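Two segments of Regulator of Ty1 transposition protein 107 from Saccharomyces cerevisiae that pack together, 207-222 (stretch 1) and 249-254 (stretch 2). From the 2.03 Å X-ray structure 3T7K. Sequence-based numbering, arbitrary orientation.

Stretch 1, residues 207-222: QVKKFTKLINDRDKNE
Stretch 2 (249-254) VLYQKK

Stretch 1 is helical from Gln207 to Arg218, and Asp219 (phi/psi -149/61) is the first residue to leave helical geometry. A type I beta turn from Asp219 to Glu222 follows, closed by Glu222 N to Asp219 O at 3.2 Å. Stretch 2 is a strand from Val249 to Lys253. It runs nearly parallel to the helix, at 12° between N-to-C directions, their axes 9.4 Å apart at closest approach, and 347 Å² is buried between the two stretches, both sides summed. Val208, Thr212 and Asn216, spaced four residues apart, point toward the strand from one side of the helix.

Val249, extended at -89/124, makes no contact. The pairing starts at Leu250, whose CA lies 7.3 Å from the CA of Val208. Its backbone turns to -94/-26, and its side chain, chi1 m and chi2 t, points toward the helix, placing Leu250 CD1 3.9 Å from Val208 CG2. Val208, with chi1 t, is compact and branched at CB, so its other methyl can serve the next residue: Val208 CG1 lies 4.0 Å from Tyr251 CB.

Tyr251 also points toward the helix. Its backbone is extended (-168/133), and chi1 of 176° with chi2 of 101° lays one ring face against Thr212. There Thr212 CG2 sits 3.3 Å from the centroid of the Tyr251 ring, only 4° off its normal, a well-centred CH-pi contact. Threonine suits this place because its methyl covers the aromatic face while its hydroxyl, with chi1 p, remains near the helix backbone: Thr212 OG1 is 2.9 Å from Val208 O and 3.1 Å from Lys209 O. The far end of the tyrosine is polar, and Asn216 (chi1 m, chi2 -38°) meets it by donating a hydrogen bond from Asn216 ND2 to Tyr251 OH, 3.2 Å long with an angle of 154° at the hydrogen.

Gln252 (-145/146, chi1 p) points away and Lys253 (-136/111) toward stretch 1 again, so the sides alternate from Tyr251 onward. With chi1 to chi3 all t and chi4 m, Lys253 is almost fully extended and reaches past Asn216, Lys253 CE 3.6 Å from Asn216 OD1, to the turn. There Lys253 NZ donates to Lys220 O at 3.0 Å and, more weakly, to Glu222 O at 3.3 Å. A long, charged side chain suits this task: its ammonium group can engage backbone carbonyls of the turn even though the side chains of Lys220 and Glu222 start away from the strand. Lys253 has 78 Å² covered, the most of any residue here.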

# COMPACT_ATOMS: atom_id res chain seq x y z
N GLN C 207 -29.53 26.43 13.71
CA GLN C 207 -29.37 24.99 13.79
C GLN C 207 -28.75 24.59 15.12
O GLN C 207 -29.07 23.54 15.68
CB GLN C 207 -28.53 24.48 12.62
CG GLN C 207 -29.24 24.59 11.28
CD GLN C 207 -28.28 24.49 10.10
OE1 GLN C 207 -27.10 24.87 10.21
NE2 GLN C 207 -28.77 23.98 8.98
N VAL C 208 -27.85 25.43 15.63
CA VAL C 208 -27.26 25.20 16.93
C VAL C 208 -28.37 25.10 18.00
O VAL C 208 -28.39 24.18 18.81
CB VAL C 208 -26.25 26.31 17.29
CG1 VAL C 208 -25.71 26.12 18.69
CG2 VAL C 208 -25.10 26.34 16.27
N LYS C 209 -29.30 26.05 17.98
CA LYS C 209 -30.37 26.07 18.97
C LYS C 209 -31.22 24.81 18.90
O LYS C 209 -31.43 24.13 19.90
CB LYS C 209 -31.24 27.31 18.81
CG LYS C 209 -30.46 28.62 18.87
CD LYS C 209 -31.22 29.72 18.15
CE LYS C 209 -30.61 31.09 18.42
NZ LYS C 209 -31.10 32.10 17.45
N LYS C 210 -31.71 24.50 17.71
CA LYS C 210 -32.48 23.28 17.51
C LYS C 210 -31.78 22.05 18.06
O LYS C 210 -32.37 21.27 18.81
CB LYS C 210 -32.77 23.07 16.02
CG LYS C 210 -33.67 21.87 15.74
CD LYS C 210 -33.76 21.57 14.24
CE LYS C 210 -34.58 20.29 13.98
NZ LYS C 210 -35.98 20.58 13.54
N PHE C 211 -30.51 21.86 17.70
CA PHE C 211 -29.82 20.61 18.02
C PHE C 211 -29.45 20.49 19.49
O PHE C 211 -29.57 19.42 20.07
CB PHE C 211 -28.59 20.41 17.13
CG PHE C 211 -28.94 20.11 15.70
CD1 PHE C 211 -29.87 19.14 15.41
CD2 PHE C 211 -28.37 20.82 14.66
CE1 PHE C 211 -30.21 18.86 14.11
CE2 PHE C 211 -28.71 20.55 13.35
CZ PHE C 211 -29.63 19.57 13.07
N THR C 212 -29.00 21.58 20.09
CA THR C 212 -28.68 21.53 21.51
C THR C 212 -29.95 21.21 22.31
O THR C 212 -29.93 20.45 23.29
CB THR C 212 -28.03 22.85 21.99
OG1 THR C 212 -28.86 23.96 21.62
CG2 THR C 212 -26.67 23.03 21.36
N LYS C 213 -31.07 21.78 21.90
CA LYS C 213 -32.32 21.54 22.63
C LYS C 213 -32.76 20.07 22.53
O LYS C 213 -33.08 19.44 23.53
CB LYS C 213 -33.42 22.47 22.18
CG LYS C 213 -33.32 23.88 22.77
CD LYS C 213 -34.60 24.68 22.54
NZ LYS C 213 -36.15 25.66 20.82
N LEU C 214 -32.74 19.55 21.31
CA LEU C 214 -33.11 18.16 21.06
C LEU C 214 -32.26 17.23 21.90
O LEU C 214 -32.78 16.39 22.64
CB LEU C 214 -32.90 17.80 19.58
CG LEU C 214 -34.08 17.73 18.62
CD1 LEU C 214 -34.90 19.02 18.64
CD2 LEU C 214 -33.57 17.43 17.20
N ILE C 215 -30.94 17.38 21.80
CA ILE C 215 -30.05 16.48 22.51
C ILE C 215 -30.15 16.70 24.01
O ILE C 215 -30.09 15.75 24.80
CB ILE C 215 -28.58 16.68 22.07
CG1 ILE C 215 -28.41 16.26 20.60
CG2 ILE C 215 -27.65 15.90 23.00
CD1 ILE C 215 -27.09 16.72 19.94
N ASN C 216 -30.28 17.95 24.42
CA ASN C 216 -30.33 18.21 25.84
C ASN C 216 -31.64 17.72 26.48
O ASN C 216 -31.65 17.27 27.61
CB ASN C 216 -29.91 19.65 26.18
CG ASN C 216 -28.39 19.88 25.92
OD1 ASN C 216 -27.57 18.99 26.18
ND2 ASN C 216 -28.03 21.05 25.40
N ASP C 217 -32.73 17.73 25.71
CA ASP C 217 -33.97 17.09 26.15
C ASP C 217 -33.86 15.58 26.30
O ASP C 217 -34.41 15.01 27.23
CB ASP C 217 -35.10 17.38 25.15
CG ASP C 217 -35.67 18.77 25.31
OD1 ASP C 217 -35.28 19.45 26.28
OD2 ASP C 217 -36.50 19.17 24.46
N ARG C 218 -33.16 14.93 25.38
CA ARG C 218 -33.20 13.47 25.28
C ARG C 218 -31.99 12.74 25.84
O ARG C 218 -32.07 11.55 26.16
CB ARG C 218 -33.44 13.06 23.83
CG ARG C 218 -34.59 13.82 23.19
CD ARG C 218 -35.94 13.22 23.61
NE ARG C 218 -36.06 11.91 22.98
CZ ARG C 218 -36.68 11.68 21.82
NH1 ARG C 218 -37.29 12.68 21.18
NH2 ARG C 218 -36.71 10.45 21.33
N ASP C 219 -30.87 13.45 25.97
CA ASP C 219 -29.63 12.84 26.42
C ASP C 219 -28.83 13.89 27.18
O ASP C 219 -27.71 14.23 26.79
CB ASP C 219 -28.83 12.31 25.22
CG ASP C 219 -27.99 11.10 25.57
OD1 ASP C 219 -27.99 10.72 26.76
OD2 ASP C 219 -27.31 10.54 24.67
N LYS C 220 -29.43 14.40 28.26
CA LYS C 220 -28.94 15.56 29.02
C LYS C 220 -27.50 15.53 29.51
O LYS C 220 -26.84 16.56 29.54
CB LYS C 220 -29.85 15.77 30.25
CG LYS C 220 -29.59 17.04 31.03
CD LYS C 220 -30.44 17.07 32.31
CE LYS C 220 -30.39 18.43 33.01
NZ LYS C 220 -31.14 19.47 32.23
N ASN C 221 -27.02 14.36 29.92
CA ASN C 221 -25.72 14.31 30.56
C ASN C 221 -24.58 14.08 29.57
O ASN C 221 -23.44 14.00 29.97
CB ASN C 221 -25.69 13.26 31.68
CG ASN C 221 -26.71 13.54 32.77
OD1 ASN C 221 -26.82 14.67 33.24
ND2 ASN C 221 -27.48 12.53 33.15
N GLU C 222 -24.90 13.99 28.29
CA GLU C 222 -23.89 13.57 27.31
C GLU C 222 -23.19 14.74 26.63
O GLU C 222 -23.63 15.89 26.71
CB GLU C 222 -24.50 12.61 26.29
CG GLU C 222 -24.45 11.15 26.77
CD GLU C 222 -23.01 10.63 26.92
OE1 GLU C 222 -22.05 11.36 26.59
OE2 GLU C 222 -22.84 9.47 27.37
N VAL C 249 -15.77 26.94 16.63
CA VAL C 249 -16.61 26.11 17.49
C VAL C 249 -17.85 26.91 17.88
O VAL C 249 -17.74 28.01 18.41
CB VAL C 249 -15.85 25.67 18.74
CG1 VAL C 249 -16.76 24.88 19.68
CG2 VAL C 249 -14.62 24.86 18.34
N LEU C 250 -19.02 26.37 17.59
CA LEU C 250 -20.26 27.09 17.85
C LEU C 250 -20.86 26.76 19.20
O LEU C 250 -21.57 27.58 19.79
CB LEU C 250 -21.27 26.83 16.74
CG LEU C 250 -20.71 27.14 15.35
CD1 LEU C 250 -21.83 27.10 14.34
CD2 LEU C 250 -20.04 28.51 15.38
N TYR C 251 -20.56 25.57 19.69
CA TYR C 251 -21.12 25.08 20.94
C TYR C 251 -20.38 23.84 21.37
O TYR C 251 -20.14 22.93 20.57
CB TYR C 251 -22.60 24.75 20.74
CG TYR C 251 -23.29 24.15 21.95
CD1 TYR C 251 -24.08 24.94 22.78
CD2 TYR C 251 -23.14 22.81 22.26
CE1 TYR C 251 -24.72 24.39 23.89
CE2 TYR C 251 -23.77 22.25 23.36
CZ TYR C 251 -24.56 23.05 24.17
OH TYR C 251 -25.19 22.51 25.26
N GLN C 252 -20.00 23.78 22.63
CA GLN C 252 -19.48 22.52 23.15
C GLN C 252 -19.87 22.31 24.59
O GLN C 252 -19.97 23.27 25.38
CB GLN C 252 -17.98 22.37 22.96
CG GLN C 252 -17.14 23.47 23.49
CD GLN C 252 -15.66 23.25 23.14
OE1 GLN C 252 -15.22 22.12 22.93
NE2 GLN C 252 -14.91 24.35 23.06
N LYS C 253 -20.10 21.05 24.92
CA LYS C 253 -20.54 20.64 26.24
C LYS C 253 -19.66 19.43 26.51
O LYS C 253 -19.80 18.42 25.82
CB LYS C 253 -22.02 20.23 26.16
CG LYS C 253 -22.64 19.64 27.43
CD LYS C 253 -24.16 19.40 27.23
CE LYS C 253 -24.87 19.09 28.53
NZ LYS C 253 -24.25 17.96 29.25
N LYS C 254 -18.74 19.56 27.47
CA LYS C 254 -17.75 18.52 27.77
C LYS C 254 -17.58 18.33 29.28
O LYS C 254 -18.46 18.74 30.06
CB LYS C 254 -16.40 18.83 27.09
CG LYS C 254 -16.20 20.37 26.79
CD LYS C 254 -14.69 20.58 26.36
CE LYS C 254 -14.10 21.70 27.22
NZ LYS C 254 -12.66 21.98 26.95